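Local coordinates for seryl-tRNA synthetase, cytoplasmic (Candida albicans, PDB 3QO8), which attaches serine to tRNA(Ser) in two steps, first activating serine with ATP to Ser-AMP and then passing it to the acceptor end of the tRNA, at residues 158-163 against 446-451; 188-193 against 429-434; 330-335 against 416-421; 421-426 against 439-444. One frame throughout, in Å; residues are numbered along the deposited sequence.

Interaction 1: 158-163 against 446-451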
# COMPACT_ATOMS: atom_id res chain seq x y z
N LEU A 158 9.43 -0.81 -22.14
CA LEU A 158 8.45 -0.05 -21.37
C LEU A 158 8.67 1.45 -21.54
O LEU A 158 7.72 2.20 -21.62
CB LEU A 158 8.49 -0.43 -19.90
CG LEU A 158 7.32 0.00 -19.01
CD1 LEU A 158 5.95 -0.38 -19.62
CD2 LEU A 158 7.49 -0.62 -17.63
N LEU A 159 9.92 1.87 -21.62
CA LEU A 159 10.20 3.28 -21.86
C LEU A 159 9.73 3.71 -23.26
O LEU A 159 9.12 4.75 -23.42
CB LEU A 159 11.70 3.57 -21.70
CG LEU A 159 12.06 5.04 -21.54
CD1 LEU A 159 11.45 5.56 -20.25
CD2 LEU A 159 13.57 5.22 -21.53
N ARG A 160 10.02 2.91 -24.28
CA ARG A 160 9.63 3.30 -25.64
C ARG A 160 8.11 3.37 -25.77
O ARG A 160 7.59 4.13 -26.59
CB ARG A 160 10.23 2.34 -26.68
CG ARG A 160 11.74 2.48 -26.86
CD ARG A 160 12.16 2.07 -28.27
NE ARG A 160 11.57 2.93 -29.28
CZ ARG A 160 11.62 2.71 -30.59
NH1 ARG A 160 12.25 1.65 -31.06
NH2 ARG A 160 11.05 3.56 -31.44
N LEU A 161 7.40 2.59 -24.96
CA LEU A 161 5.94 2.60 -24.95
C LEU A 161 5.37 3.76 -24.14
O LEU A 161 4.16 3.97 -24.11
CB LEU A 161 5.40 1.27 -24.40
CG LEU A 161 5.64 0.02 -25.26
CD1 LEU A 161 5.23 -1.25 -24.52
CD2 LEU A 161 4.89 0.15 -26.59
N ASP A 162 6.25 4.50 -23.47
CA ASP A 162 5.82 5.51 -22.51
C ASP A 162 4.89 4.86 -21.48
O ASP A 162 3.82 5.39 -21.18
CB ASP A 162 5.10 6.66 -23.22
CG ASP A 162 4.92 7.88 -22.32
OD1 ASP A 162 5.73 8.07 -21.39
OD2 ASP A 162 3.95 8.64 -22.56
N GLY A 163 5.29 3.71 -20.95
CA GLY A 163 4.44 2.95 -20.05
C GLY A 163 4.83 3.03 -18.59
O GLY A 163 4.20 2.42 -17.73
N LYS A 446 8.20 6.63 -28.08
CA LYS A 446 9.43 7.37 -27.80
C LYS A 446 10.61 6.57 -28.32
O LYS A 446 10.52 5.35 -28.44
CB LYS A 446 9.59 7.59 -26.29
CG LYS A 446 8.36 8.22 -25.62
CD LYS A 446 8.64 8.70 -24.20
CE LYS A 446 8.92 7.54 -23.27
NZ LYS A 446 8.93 7.93 -21.82
N GLU A 447 11.72 7.25 -28.61
CA GLU A 447 12.96 6.58 -28.97
C GLU A 447 13.83 6.48 -27.73
O GLU A 447 13.70 7.30 -26.82
CB GLU A 447 13.71 7.37 -30.05
CG GLU A 447 12.95 7.57 -31.34
CD GLU A 447 13.33 6.57 -32.41
OE1 GLU A 447 14.25 5.75 -32.18
OE2 GLU A 447 12.70 6.59 -33.50
N LEU A 448 14.73 5.50 -27.67
CA LEU A 448 15.70 5.46 -26.59
C LEU A 448 16.80 6.46 -26.91
O LEU A 448 17.17 6.64 -28.07
CB LEU A 448 16.31 4.07 -26.44
CG LEU A 448 15.42 2.89 -26.05
CD1 LEU A 448 16.26 1.63 -25.95
CD2 LEU A 448 14.72 3.17 -24.74
N PRO A 449 17.34 7.13 -25.87
CA PRO A 449 18.43 8.07 -26.12
C PRO A 449 19.62 7.40 -26.81
O PRO A 449 20.22 8.01 -27.70
CB PRO A 449 18.82 8.54 -24.71
CG PRO A 449 18.26 7.51 -23.78
CD PRO A 449 17.02 7.00 -24.44
N LYS A 450 19.93 6.17 -26.43
CA LYS A 450 21.13 5.50 -26.94
C LYS A 450 21.02 4.96 -28.37
O LYS A 450 21.90 5.19 -29.19
CB LYS A 450 21.57 4.38 -25.98
CG LYS A 450 20.80 3.08 -26.12
CD LYS A 450 21.68 1.89 -25.75
CE LYS A 450 21.01 0.57 -26.08
NZ LYS A 450 21.92 -0.58 -25.80
N ASN A 451 19.93 4.24 -28.65
CA ASN A 451 19.74 3.54 -29.93
C ASN A 451 21.03 3.24 -30.71
O ASN A 451 21.04 2.45 -31.65
CB ASN A 451 18.73 4.29 -30.82
CG ASN A 451 19.24 5.64 -31.29
OD1 ASN A 451 20.44 5.85 -31.44
ND2 ASN A 451 18.31 6.56 -31.53
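Arg160 CG stands anti to the carbonyl carbon (chi1 -71°), and a bend at chi3 (63°) places NE beside the backbone of Lys446. NE then donates to Lys446 O at 2.8 Å. The bond is nearly straight (169° at the hydrogen) and lies in both the guanidinium and the carbonyl plane. It holds the guanidinium with its NE edge toward the Lys446 carbonyl oxygen. The return bond runs from Lys446 N to Arg160 O at 3.0 Å, so one residue is gripped through both its N-H and its C=O. Glu447 lies alongside the guanidinium and over one face; OE1 is 3.9 Å from Arg160 NH2. That salt bridge is long and rests on charge alone. Helix 154-160 ends here in a Schellman motif, with Asp162 at positive phi. The last modelled residues, after strand 441-443, run across this helix end at the protein surface. Lys446 NZ reaches back to Asp162 OD1 at 3.2 Å, from above the carboxylate plane. Asp162 has a second cationic partner: OD2 pairs with Arg181 NH2. On the apolar side Leu448 crosses Arg160 at about a right angle. Its CD2 sits 3.7 Å from Arg160 CG and 4.0 Å from Leu159 CD2.

Interaction 2: 188-193 against 429-434. With SSA (5'-O-(N-(L-seryl)-sulfamoyl)adenosine), chain D.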
# COMPACT_ATOMS: atom_id res chain seq x y z
N ASN A 188 -0.99 -3.78 -16.19
CA ASN A 188 -0.97 -4.21 -14.81
C ASN A 188 -2.36 -4.64 -14.34
O ASN A 188 -2.53 -5.72 -13.78
CB ASN A 188 -0.39 -3.13 -13.91
CG ASN A 188 0.17 -3.68 -12.62
OD1 ASN A 188 1.08 -4.52 -12.62
ND2 ASN A 188 -0.35 -3.20 -11.51
N GLN A 189 -3.36 -3.80 -14.60
CA GLN A 189 -4.75 -4.13 -14.27
C GLN A 189 -5.23 -5.37 -15.02
O GLN A 189 -5.95 -6.20 -14.46
CB GLN A 189 -5.67 -2.93 -14.55
CG GLN A 189 -5.51 -1.80 -13.53
CD GLN A 189 -5.87 -2.25 -12.12
OE1 GLN A 189 -5.07 -2.12 -11.19
NE2 GLN A 189 -7.06 -2.78 -11.97
N ALA A 190 -4.84 -5.49 -16.29
CA ALA A 190 -5.20 -6.66 -17.08
C ALA A 190 -4.71 -7.93 -16.39
O ALA A 190 -5.47 -8.88 -16.25
CB ALA A 190 -4.61 -6.56 -18.53
N LEU A 191 -3.45 -7.94 -15.97
CA LEU A 191 -2.92 -9.13 -15.30
C LEU A 191 -3.62 -9.43 -13.97
O LEU A 191 -3.91 -10.58 -13.65
CB LEU A 191 -1.41 -9.01 -15.07
CG LEU A 191 -0.62 -9.28 -16.35
CD1 LEU A 191 0.78 -8.76 -16.22
CD2 LEU A 191 -0.63 -10.78 -16.65
N ILE A 192 -3.90 -8.38 -13.20
CA ILE A 192 -4.62 -8.56 -11.95
C ILE A 192 -6.00 -9.20 -12.20
O ILE A 192 -6.38 -10.18 -11.55
CB ILE A 192 -4.79 -7.21 -11.23
CG1 ILE A 192 -3.44 -6.70 -10.71
CG2 ILE A 192 -5.78 -7.36 -10.09
CD1 ILE A 192 -3.44 -5.21 -10.35
N ASN A 193 -6.75 -8.64 -13.15
CA ASN A 193 -8.10 -9.14 -13.42
C ASN A 193 -8.16 -10.48 -14.14
O ASN A 193 -9.01 -11.34 -13.85
CB ASN A 193 -8.92 -8.08 -14.16
CG ASN A 193 -9.22 -6.89 -13.28
OD1 ASN A 193 -9.67 -7.05 -12.15
ND2 ASN A 193 -8.95 -5.70 -13.77
N GLU A 429 -2.99 -12.15 -26.47
CA GLU A 429 -4.41 -12.30 -26.79
C GLU A 429 -5.33 -12.38 -25.56
O GLU A 429 -6.34 -11.70 -25.53
CB GLU A 429 -4.65 -13.48 -27.73
CG GLU A 429 -5.96 -13.39 -28.51
CD GLU A 429 -7.18 -13.75 -27.66
OE1 GLU A 429 -7.01 -14.49 -26.67
OE2 GLU A 429 -8.29 -13.30 -28.01
N VAL A 430 -4.98 -13.18 -24.56
CA VAL A 430 -5.85 -13.35 -23.39
C VAL A 430 -6.04 -12.07 -22.58
O VAL A 430 -6.98 -11.99 -21.81
CB VAL A 430 -5.36 -14.45 -22.42
CG1 VAL A 430 -5.23 -15.78 -23.15
CG2 VAL A 430 -4.03 -14.05 -21.78
N LEU A 431 -5.15 -11.09 -22.73
CA LEU A 431 -5.26 -9.86 -21.94
C LEU A 431 -6.10 -8.79 -22.63
O LEU A 431 -6.55 -7.84 -22.00
CB LEU A 431 -3.86 -9.28 -21.63
CG LEU A 431 -2.95 -10.13 -20.75
CD1 LEU A 431 -1.61 -9.43 -20.52
CD2 LEU A 431 -3.63 -10.45 -19.40
N ARG A 432 -6.29 -8.94 -23.94
CA ARG A 432 -6.93 -7.90 -24.75
C ARG A 432 -8.28 -7.45 -24.23
O ARG A 432 -8.59 -6.26 -24.24
CB ARG A 432 -7.03 -8.34 -26.21
CG ARG A 432 -5.67 -8.34 -26.90
CD ARG A 432 -5.68 -9.03 -28.27
NE ARG A 432 -4.30 -9.28 -28.70
CZ ARG A 432 -3.96 -9.84 -29.86
NH1 ARG A 432 -4.91 -10.21 -30.71
NH2 ARG A 432 -2.68 -10.02 -30.16
N LYS A 433 -9.08 -8.40 -23.76
CA LYS A 433 -10.44 -8.07 -23.34
C LYS A 433 -10.43 -7.25 -22.05
O LYS A 433 -11.44 -6.65 -21.70
CB LYS A 433 -11.29 -9.34 -23.16
CG LYS A 433 -10.94 -10.15 -21.92
CD LYS A 433 -11.83 -11.38 -21.79
CE LYS A 433 -12.64 -11.35 -20.50
NZ LYS A 433 -13.63 -10.23 -20.45
N TYR A 434 -9.29 -7.20 -21.36
CA TYR A 434 -9.19 -6.48 -20.09
C TYR A 434 -8.69 -5.05 -20.27
O TYR A 434 -8.55 -4.30 -19.31
CB TYR A 434 -8.29 -7.23 -19.09
CG TYR A 434 -8.82 -8.59 -18.70
CD1 TYR A 434 -9.76 -8.72 -17.67
CD2 TYR A 434 -8.43 -9.73 -19.37
CE1 TYR A 434 -10.27 -9.96 -17.32
CE2 TYR A 434 -8.93 -10.98 -19.02
CZ TYR A 434 -9.85 -11.08 -17.99
OH TYR A 434 -10.35 -12.31 -17.64
N10 SSA D . -2.18 -23.09 -29.25
CA SSA D . -2.50 -21.76 -29.73
CB SSA D . -3.73 -21.24 -29.00
OG SSA D . -4.02 -19.90 -29.40
C9 SSA D . -1.33 -20.84 -29.49
O9 SSA D . -1.36 -19.68 -29.87
N8 SSA D . -0.28 -21.36 -28.85
S1 SSA D . 0.95 -20.45 -28.38
O1S SSA D . 1.76 -21.20 -27.46
O2S SSA D . 1.73 -20.06 -29.52
O5' SSA D . 0.40 -19.18 -27.70
C5' SSA D . -0.02 -19.19 -26.33
C4' SSA D . -0.88 -17.95 -26.10
O4' SSA D . -0.08 -16.76 -26.07
C3' SSA D . -1.88 -17.75 -27.22
O3' SSA D . -3.17 -18.28 -26.87
C2' SSA D . -1.97 -16.25 -27.40
O2' SSA D . -3.05 -15.73 -26.64
C1' SSA D . -0.67 -15.71 -26.84
N9 SSA D . 0.19 -15.34 -27.99
C8 SSA D . 1.24 -16.03 -28.47
N7 SSA D . 1.74 -15.36 -29.54
C5 SSA D . 0.98 -14.26 -29.73
C6 SSA D . 1.00 -13.21 -30.64
N6 SSA D . 1.94 -13.16 -31.62
N1 SSA D . 0.06 -12.24 -30.55
C2 SSA D . -0.87 -12.27 -29.59
N3 SSA D . -0.91 -13.26 -28.69
C4 SSA D . -0.00 -14.26 -28.75
O HOH W 1 -8.72 -4.86 -16.54
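Tyr434 sets its CB against Ala190 and meets Asn193 CB obliquely with the CD1 side of its ring. This packs the irregular helical turn of 429-434 onto helix 183-200, next to the dimer interface of this class II synthetase. Tyr434 CB is 3.7 Å from Ala190 CA, and the small alanine lets the two backbones come within 5.0 Å, measured between Ala190 CA and Tyr434 CA. The ring has Ala190 O over one face, offset toward the rim. Lys433 CG lies over the opposite face. Asn193 CB is 3.7 Å from Tyr434 CD1. Leu431 points its CB toward the helix. Its CD2 touches both Ala190 CB and, crossing obliquely, Leu191 CD2, each at 4.1 Å. Asn193 OD1 accepts from Gln189 NE2 of the second subunit, so the same helix also serves the dimer. The other end of the turn faces a bound SSA, the seryl-adenylate analogue. Glu429 N donates to its N3 at 3.2 Å. The polar link across the contact is a single water: it accepts from Asn193 ND2 at 2.9 Å and donates to Tyr434 O at 2.8 Å.

Interaction 3: 330-335 against 416-421. With SSA (5'-O-(N-(L-seryl)-sulfamoyl)adenosine), chain D.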
# COMPACT_ATOMS: atom_id res chain seq x y z
N LEU A 330 -0.32 -17.21 -21.62
CA LEU A 330 0.30 -15.95 -22.04
C LEU A 330 1.39 -16.18 -23.09
O LEU A 330 1.98 -15.23 -23.58
CB LEU A 330 0.92 -15.23 -20.83
CG LEU A 330 -0.06 -14.66 -19.81
CD1 LEU A 330 0.65 -14.31 -18.50
CD2 LEU A 330 -0.73 -13.43 -20.41
N GLY A 331 1.65 -17.45 -23.41
CA GLY A 331 2.64 -17.78 -24.42
C GLY A 331 4.07 -17.48 -24.01
O GLY A 331 4.91 -17.12 -24.83
N LEU A 332 4.36 -17.64 -22.72
CA LEU A 332 5.70 -17.32 -22.21
C LEU A 332 6.47 -18.61 -21.95
O LEU A 332 6.03 -19.44 -21.16
CB LEU A 332 5.60 -16.46 -20.93
CG LEU A 332 4.82 -15.14 -21.07
CD1 LEU A 332 4.65 -14.40 -19.74
CD2 LEU A 332 5.47 -14.22 -22.11
N PRO A 333 7.64 -18.78 -22.61
CA PRO A 333 8.43 -20.00 -22.38
C PRO A 333 8.91 -20.02 -20.94
O PRO A 333 9.19 -18.95 -20.41
CB PRO A 333 9.65 -19.84 -23.32
CG PRO A 333 9.35 -18.68 -24.21
CD PRO A 333 8.35 -17.81 -23.47
N TYR A 334 9.01 -21.19 -20.32
CA TYR A 334 9.47 -21.24 -18.94
C TYR A 334 10.09 -22.58 -18.62
O TYR A 334 10.01 -23.51 -19.42
CB TYR A 334 8.31 -20.97 -17.96
CG TYR A 334 7.20 -22.00 -18.06
CD1 TYR A 334 7.32 -23.23 -17.42
CD2 TYR A 334 6.06 -21.75 -18.81
CE1 TYR A 334 6.31 -24.20 -17.53
CE2 TYR A 334 5.04 -22.71 -18.92
CZ TYR A 334 5.19 -23.93 -18.29
OH TYR A 334 4.20 -24.88 -18.40
N ARG A 335 10.72 -22.68 -17.46
CA ARG A 335 11.08 -23.96 -16.89
C ARG A 335 10.62 -24.00 -15.44
O ARG A 335 10.52 -22.95 -14.79
CB ARG A 335 12.59 -24.20 -16.96
CG ARG A 335 13.43 -23.16 -16.22
CD ARG A 335 14.93 -23.53 -16.26
NE ARG A 335 15.73 -22.65 -15.41
CZ ARG A 335 17.06 -22.51 -15.50
NH1 ARG A 335 17.74 -23.19 -16.41
NH2 ARG A 335 17.70 -21.68 -14.68
N LEU A 416 6.92 -7.93 -22.01
CA LEU A 416 7.59 -6.91 -22.81
C LEU A 416 8.70 -7.51 -23.67
O LEU A 416 8.80 -7.21 -24.87
CB LEU A 416 8.17 -5.81 -21.93
CG LEU A 416 7.13 -4.97 -21.17
CD1 LEU A 416 7.80 -4.01 -20.22
CD2 LEU A 416 6.22 -4.22 -22.12
N GLU A 417 9.54 -8.35 -23.08
CA GLU A 417 10.66 -8.87 -23.88
C GLU A 417 10.17 -9.86 -24.93
O GLU A 417 10.71 -9.92 -26.03
CB GLU A 417 11.78 -9.46 -23.01
CG GLU A 417 12.43 -8.42 -22.10
CD GLU A 417 13.77 -8.85 -21.53
OE1 GLU A 417 14.23 -9.98 -21.84
OE2 GLU A 417 14.37 -8.05 -20.79
N ASN A 418 9.12 -10.61 -24.60
CA ASN A 418 8.63 -11.65 -25.52
C ASN A 418 7.59 -11.20 -26.55
O ASN A 418 7.27 -11.94 -27.48
CB ASN A 418 8.11 -12.86 -24.73
CG ASN A 418 9.24 -13.73 -24.20
OD1 ASN A 418 9.96 -14.35 -24.98
ND2 ASN A 418 9.39 -13.79 -22.87
N TYR A 419 7.04 -10.01 -26.38
CA TYR A 419 5.98 -9.54 -27.27
C TYR A 419 6.41 -8.31 -28.05
O TYR A 419 5.61 -7.71 -28.76
CB TYR A 419 4.67 -9.29 -26.50
CG TYR A 419 3.84 -10.54 -26.30
CD1 TYR A 419 4.16 -11.46 -25.30
CD2 TYR A 419 2.76 -10.82 -27.13
CE1 TYR A 419 3.41 -12.62 -25.12
CE2 TYR A 419 2.01 -11.99 -26.96
CZ TYR A 419 2.34 -12.88 -25.96
OH TYR A 419 1.61 -14.04 -25.78
N GLN A 420 7.68 -7.95 -27.92
CA GLN A 420 8.21 -6.81 -28.64
C GLN A 420 8.37 -7.15 -30.12
O GLN A 420 8.54 -8.31 -30.49
CB GLN A 420 9.57 -6.37 -28.07
CG GLN A 420 10.74 -7.31 -28.41
CD GLN A 420 12.04 -6.85 -27.77
OE1 GLN A 420 12.63 -5.85 -28.19
NE2 GLN A 420 12.48 -7.56 -26.73
N LYS A 421 8.28 -6.13 -30.95
CA LYS A 421 8.70 -6.25 -32.34
C LYS A 421 9.23 -4.88 -32.75
O LYS A 421 9.37 -4.00 -31.90
CB LYS A 421 7.56 -6.75 -33.23
CG LYS A 421 6.41 -5.78 -33.37
CD LYS A 421 5.14 -6.51 -33.77
CE LYS A 421 5.33 -7.35 -35.01
NZ LYS A 421 4.10 -8.13 -35.31
N10 SSA D . -2.18 -23.09 -29.25
CA SSA D . -2.50 -21.76 -29.73
CB SSA D . -3.73 -21.24 -29.00
OG SSA D . -4.02 -19.90 -29.40
C9 SSA D . -1.33 -20.84 -29.49
O9 SSA D . -1.36 -19.68 -29.87
N8 SSA D . -0.28 -21.36 -28.85
S1 SSA D . 0.95 -20.45 -28.38
O1S SSA D . 1.76 -21.20 -27.46
O2S SSA D . 1.73 -20.06 -29.52
O5' SSA D . 0.40 -19.18 -27.70
C5' SSA D . -0.02 -19.19 -26.33
C4' SSA D . -0.88 -17.95 -26.10
O4' SSA D . -0.08 -16.76 -26.07
C3' SSA D . -1.88 -17.75 -27.22
O3' SSA D . -3.17 -18.28 -26.87
C2' SSA D . -1.97 -16.25 -27.40
O2' SSA D . -3.05 -15.73 -26.64
C1' SSA D . -0.67 -15.71 -26.84
N9 SSA D . 0.19 -15.34 -27.99
C8 SSA D . 1.24 -16.03 -28.47
N7 SSA D . 1.74 -15.36 -29.54
C5 SSA D . 0.98 -14.26 -29.73
C6 SSA D . 1.00 -13.21 -30.64
N6 SSA D . 1.94 -13.16 -31.62
N1 SSA D . 0.06 -12.24 -30.55
C2 SSA D . -0.87 -12.27 -29.59
N3 SSA D . -0.91 -13.26 -28.69
C4 SSA D . -0.00 -14.26 -28.75
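Leu330 O accepts a short hydrogen bond, 2.5 Å, from Tyr419 OH. The hydroxyl stands above the carbonyl plane, 49° out of it, while the oxygen lies at the edge of the tyrosine ring, in the ring plane. Tyr419 CG is anti to the carbonyl carbon (chi1 -84°), and the ring reaches from the end of its helix to the turn at Leu330. The CE2 and OH edge of the ring stands on the face of the adenine of a bound SSA, edge-to-face, with CE2 3.5 Å from SSA C4. The hydroxyl sits over SSA N9 at 2.9 Å, a close contact on the purine face. The phenol is thus wedged between the turn and the nucleoside. Gly331 has positive phi and closes a Schellman motif at the end of helix 312-329. Having no side chain, it lets the ribose come close: Gly331 N is 3.2 Å from SSA O4'. Leu330, Gly331 and Tyr419 all belong to the pocket of this SSA. Leu332 crosses Tyr419 at about a right angle and puts CD2 at the ring edge, 4.0 Å from Tyr419 CE1. That methyl also touches Asn418 CB. Asn418 meets Pro333 tip to tip. Its ND2 donates to Trp357 O, and OD1 accepts from Ala144 N. The contact therefore joins the C-terminal end of helix 408-419 to the link between helix 312-329 and strand 334-338, a strand of the large mixed sheet of the class II catalytic core, with strand 424-426 packed against Tyr419.

Interaction 4: 421-426 against 439-444. With SSA (5'-O-(N-(L-seryl)-sulfamoyl)adenosine), chain D.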
# COMPACT_ATOMS: atom_id res chain seq x y z
N LYS A 421 8.28 -6.13 -30.95
CA LYS A 421 8.70 -6.25 -32.34
C LYS A 421 9.23 -4.88 -32.75
O LYS A 421 9.37 -4.00 -31.90
CB LYS A 421 7.56 -6.75 -33.23
CG LYS A 421 6.41 -5.78 -33.37
CD LYS A 421 5.14 -6.51 -33.77
CE LYS A 421 5.33 -7.35 -35.01
NZ LYS A 421 4.10 -8.13 -35.31
N GLU A 422 9.53 -4.68 -34.03
CA GLU A 422 10.31 -3.51 -34.42
C GLU A 422 9.65 -2.17 -34.06
O GLU A 422 10.32 -1.25 -33.59
CB GLU A 422 10.62 -3.54 -35.92
CG GLU A 422 11.42 -2.33 -36.41
CD GLU A 422 11.70 -2.37 -37.91
OE1 GLU A 422 12.53 -3.21 -38.34
OE2 GLU A 422 11.09 -1.57 -38.65
N ASP A 423 8.34 -2.09 -34.27
CA ASP A 423 7.59 -0.85 -34.14
C ASP A 423 6.71 -0.76 -32.88
O ASP A 423 5.99 0.21 -32.68
CB ASP A 423 6.71 -0.65 -35.38
CG ASP A 423 5.89 -1.90 -35.73
OD1 ASP A 423 4.89 -1.77 -36.48
OD2 ASP A 423 6.23 -3.00 -35.25
N GLY A 424 6.76 -1.79 -32.04
CA GLY A 424 6.03 -1.73 -30.79
C GLY A 424 5.78 -3.05 -30.10
O GLY A 424 6.56 -3.98 -30.23
N LEU A 425 4.67 -3.13 -29.36
CA LEU A 425 4.37 -4.29 -28.52
C LEU A 425 3.06 -4.96 -28.93
O LEU A 425 2.01 -4.32 -28.97
CB LEU A 425 4.22 -3.85 -27.06
CG LEU A 425 3.98 -5.03 -26.10
CD1 LEU A 425 5.30 -5.75 -25.87
CD2 LEU A 425 3.35 -4.57 -24.78
N VAL A 426 3.12 -6.25 -29.24
CA VAL A 426 1.90 -7.02 -29.44
C VAL A 426 1.26 -7.30 -28.06
O VAL A 426 1.94 -7.65 -27.11
CB VAL A 426 2.22 -8.35 -30.18
CG1 VAL A 426 1.02 -9.30 -30.14
CG2 VAL A 426 2.64 -8.07 -31.62
N PRO A 439 -6.89 -3.42 -27.68
CA PRO A 439 -5.86 -3.31 -28.71
C PRO A 439 -5.14 -4.64 -28.93
O PRO A 439 -4.97 -5.41 -27.99
CB PRO A 439 -4.88 -2.28 -28.12
CG PRO A 439 -5.08 -2.38 -26.63
CD PRO A 439 -6.56 -2.66 -26.46
N GLU A 440 -4.73 -4.92 -30.17
CA GLU A 440 -3.96 -6.11 -30.44
C GLU A 440 -2.47 -5.77 -30.43
O GLU A 440 -1.61 -6.66 -30.37
CB GLU A 440 -4.34 -6.70 -31.80
CG GLU A 440 -5.81 -7.09 -31.93
CD GLU A 440 -6.19 -7.44 -33.35
OE1 GLU A 440 -5.46 -7.02 -34.27
OE2 GLU A 440 -7.21 -8.13 -33.56
N PHE A 441 -2.17 -4.48 -30.50
CA PHE A 441 -0.81 -4.00 -30.69
C PHE A 441 -0.77 -2.56 -30.23
O PHE A 441 -1.72 -1.82 -30.45
CB PHE A 441 -0.42 -4.08 -32.17
CG PHE A 441 0.84 -3.31 -32.53
CD1 PHE A 441 2.09 -3.90 -32.39
CD2 PHE A 441 0.76 -2.02 -33.02
CE1 PHE A 441 3.25 -3.19 -32.73
CE2 PHE A 441 1.92 -1.31 -33.37
CZ PHE A 441 3.16 -1.91 -33.23
N ILE A 442 0.31 -2.16 -29.58
CA ILE A 442 0.49 -0.76 -29.23
C ILE A 442 1.86 -0.27 -29.70
O ILE A 442 2.87 -0.96 -29.50
CB ILE A 442 0.27 -0.50 -27.72
CG1 ILE A 442 1.27 -1.28 -26.87
CG2 ILE A 442 -1.17 -0.87 -27.32
CD1 ILE A 442 1.15 -0.97 -25.34
N PRO A 443 1.90 0.90 -30.34
CA PRO A 443 3.13 1.38 -30.97
C PRO A 443 4.12 1.99 -30.00
O PRO A 443 3.73 2.53 -28.97
CB PRO A 443 2.62 2.47 -31.93
CG PRO A 443 1.38 2.98 -31.28
CD PRO A 443 0.75 1.77 -30.64
N TYR A 444 5.41 1.89 -30.33
CA TYR A 444 6.43 2.64 -29.62
C TYR A 444 6.13 4.11 -29.85
O TYR A 444 5.74 4.51 -30.94
CB TYR A 444 7.82 2.30 -30.17
CG TYR A 444 8.33 0.94 -29.74
CD1 TYR A 444 7.98 0.40 -28.51
CD2 TYR A 444 9.14 0.19 -30.59
CE1 TYR A 444 8.44 -0.84 -28.12
CE2 TYR A 444 9.60 -1.06 -30.21
CZ TYR A 444 9.25 -1.57 -28.97
OH TYR A 444 9.71 -2.80 -28.59
N10 SSA D . -2.18 -23.09 -29.25
CA SSA D . -2.50 -21.76 -29.73
CB SSA D . -3.73 -21.24 -29.00
OG SSA D . -4.02 -19.90 -29.40
C9 SSA D . -1.33 -20.84 -29.49
O9 SSA D . -1.36 -19.68 -29.87
N8 SSA D . -0.28 -21.36 -28.85
S1 SSA D . 0.95 -20.45 -28.38
O1S SSA D . 1.76 -21.20 -27.46
O2S SSA D . 1.73 -20.06 -29.52
O5' SSA D . 0.40 -19.18 -27.70
C5' SSA D . -0.02 -19.19 -26.33
C4' SSA D . -0.88 -17.95 -26.10
O4' SSA D . -0.08 -16.76 -26.07
C3' SSA D . -1.88 -17.75 -27.22
O3' SSA D . -3.17 -18.28 -26.87
C2' SSA D . -1.97 -16.25 -27.40
O2' SSA D . -3.05 -15.73 -26.64
C1' SSA D . -0.67 -15.71 -26.84
N9 SSA D . 0.19 -15.34 -27.99
C8 SSA D . 1.24 -16.03 -28.47
N7 SSA D . 1.74 -15.36 -29.54
C5 SSA D . 0.98 -14.26 -29.73
C6 SSA D . 1.00 -13.21 -30.64
N6 SSA D . 1.94 -13.16 -31.62
N1 SSA D . 0.06 -12.24 -30.55
C2 SSA D . -0.87 -12.27 -29.59
N3 SSA D . -0.91 -13.26 -28.69
C4 SSA D . -0.00 -14.26 -28.75
O HOH W 2 11.89 -4.21 -30.01
O HOH W 3 6.01 2.96 -33.76
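Tyr444 lays its ring flat on Gly424, and this is the tight part of the contact. Gly424 CA sits 3.4 Å from the ring centroid, only 1° off the normal, a CH-pi contact over the centre of the face. Gly424 has no side chain, and Tyr444, Ile442 O and Phe441 close in around it. Beside it, Leu425 and Ile442 form a hydrogen-bonded pair. Leu425 N binds Ile442 O and Ile442 N binds Leu425 O, both at 2.8 Å. Their side chains share a buried face, with Leu425 CB 3.9 Å from Ile442 CG1. Phe441 lies toward the other face, its CG anti to the backbone N (chi1 166°). Its ring runs back past the Leu425 carbonyl, CD1 being 3.4 Å from Leu425 O.

The outer rim, with exposed Glu422 and Asp423, is looser. Tyr444 N still holds Asp423 O at 2.9 Å, but one water bridges Lys421 O and Tyr444 OH, and another bridges Asp423 O and Tyr444 O. The Asp423 carboxylate crosses the Phe441 ring at about a right angle, OD1 lying 3.7 Å from Phe441 CZ. Both strands belong to a small antiparallel three-stranded sheet, whose middle strand, 424-426, brings Val426 CG1 to 3.1 Å from N1 of a bound SSA.

Overall arrangement
Interactions 2, 3 and 4 all touch one bound SSA. This is a different copy from the one in the serine and ATP pocket, which is about 11 Å from the side chains of Leu191 and Leu332. The Leu332 side chain is about 5 Å from that of Leu367, an ATP-site residue by similarity. Interactions 2 and 3 meet where Val430 CG2 packs on Leu330 CD2 at 3.6 Å. Interactions 3 and 4 share Lys421 and are joined by a probable hydrogen bond from Val426 N to Tyr419 O, 2.9 Å. Arg432 links interaction 2 to interaction 4 through Pro439 and Glu440. Interaction 1 lies apart from the annotated sites. It reaches interaction 4 through Leu161 and interaction 3 through Leu416.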